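Local coordinates for UPF0141 protein yjdB (Campylobacter jejuni subsp. jejuni HB93-13, PDB 4TN0) that probably transfers phosphoethanolamine onto periplasmic and cell-surface acceptors as a zinc-dependent enzyme of the alkaline phosphatase-like fold, and is required for polymyxin resistance and motility, at residues A[2-5]-A[6-9]. Sequence-based numbering, arbitrary orientation.
Sequences FKTI and ANDA
Thr4 and Asn7, three residues apart, join their side chains across a bend in the N-terminal segment by one hydrogen bond, a compact example of polar side chains closing over a change of chain direction. Thr4 OG1 donates to Asn7 OD1 over 2.7 Å. The hydroxyl approaches at a C=O...donor angle of 131°, tilted slightly out of the carbonyl plane, so the bond runs to one flank of the oxygen and not head-on. The two side chains meet at about a right angle. Thr4 brings OG1 within reach by setting it between its backbone N and carbonyl carbon (chi1 59°), while CG2 lies anti to that carbon. Asn7 in turn lays CG beside its own backbone N (chi1 -61°), which lets its amide reach back toward Thr4, with Asn7 OD1 also 3.4 Å from Thr4 CB. Both residues are exposed, so this bridge lies at the surface.

Beneath it the bend is made by Ala6, whose positive phi belongs to the left-handed helical region. Ala6 also begins a type I beta turn to Ala9, across which Ala9 N makes a weak hydrogen bond to Ala6 O at 3.3 Å. Ile5 and Ala6 are buried, with a loose apolar approach of 4.4 Å between Ile5 CG1 and Ala6 CB.

Lys96, ending helix 90-96, donates to Ile5 O, while Glu88 just before that helix accepts from Ile5 N. Asp8 bonds to Thr293 and Ser294 beyond helix 281-288. The bend lies at the periphery of the domain, its centre about 24 Å from that of the chain, in the loop ahead of strand 18-24.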
# COMPACT_ATOMS: atom_id res chain seq x y z
N PHE A 2 -3.92 14.47 -22.94
CA PHE A 2 -3.48 13.34 -22.11
C PHE A 2 -2.05 12.97 -22.49
O PHE A 2 -1.83 12.27 -23.47
CB PHE A 2 -4.39 12.13 -22.26
CG PHE A 2 -4.02 10.98 -21.36
CD1 PHE A 2 -3.37 9.86 -21.86
CD2 PHE A 2 -4.27 11.04 -19.99
CE1 PHE A 2 -3.01 8.81 -21.02
CE2 PHE A 2 -3.92 9.99 -19.15
CZ PHE A 2 -3.29 8.88 -19.67
N LYS A 3 -1.09 13.37 -21.66
CA LYS A 3 0.32 13.17 -21.93
C LYS A 3 0.73 11.72 -21.68
O LYS A 3 0.31 11.11 -20.70
CB LYS A 3 1.15 14.12 -21.06
CG LYS A 3 2.65 14.04 -21.20
CD LYS A 3 3.29 15.16 -20.38
CE LYS A 3 4.71 15.46 -20.84
NZ LYS A 3 5.24 16.69 -20.22
N THR A 4 1.55 11.16 -22.58
CA THR A 4 2.11 9.83 -22.38
C THR A 4 3.48 10.00 -21.77
O THR A 4 4.12 11.04 -21.94
CB THR A 4 2.22 9.03 -23.71
OG1 THR A 4 3.06 9.73 -24.64
CG2 THR A 4 0.86 8.80 -24.33
N ILE A 5 3.95 9.00 -21.03
CA ILE A 5 5.27 9.10 -20.43
C ILE A 5 6.06 7.85 -20.69
O ILE A 5 5.50 6.83 -21.08
CB ILE A 5 5.21 9.35 -18.90
CG1 ILE A 5 4.63 8.13 -18.18
CG2 ILE A 5 4.44 10.62 -18.57
CD1 ILE A 5 4.98 8.11 -16.70
N ALA A 6 7.37 7.92 -20.42
CA ALA A 6 8.27 6.80 -20.66
C ALA A 6 8.02 6.20 -22.05
O ALA A 6 7.77 5.01 -22.19
CB ALA A 6 8.08 5.75 -19.58
N ASN A 7 8.12 7.04 -23.07
CA ASN A 7 7.79 6.63 -24.43
C ASN A 7 8.81 5.63 -25.00
O ASN A 7 8.53 4.95 -25.98
CB ASN A 7 7.67 7.86 -25.34
CG ASN A 7 6.57 8.82 -24.91
OD1 ASN A 7 5.44 8.42 -24.66
ND2 ASN A 7 6.90 10.11 -24.86
N ASP A 8 9.98 5.56 -24.38
CA ASP A 8 11.05 4.65 -24.77
C ASP A 8 11.06 3.32 -24.01
O ASP A 8 12.10 2.67 -23.94
CB ASP A 8 12.40 5.32 -24.54
CG ASP A 8 12.62 5.66 -23.08
OD1 ASP A 8 11.61 5.84 -22.37
OD2 ASP A 8 13.78 5.74 -22.62
N ALA A 9 9.94 2.90 -23.44
CA ALA A 9 10.01 1.76 -22.51
C ALA A 9 9.75 0.40 -23.17
O ALA A 9 8.99 0.30 -24.14
CB ALA A 9 9.04 1.98 -21.34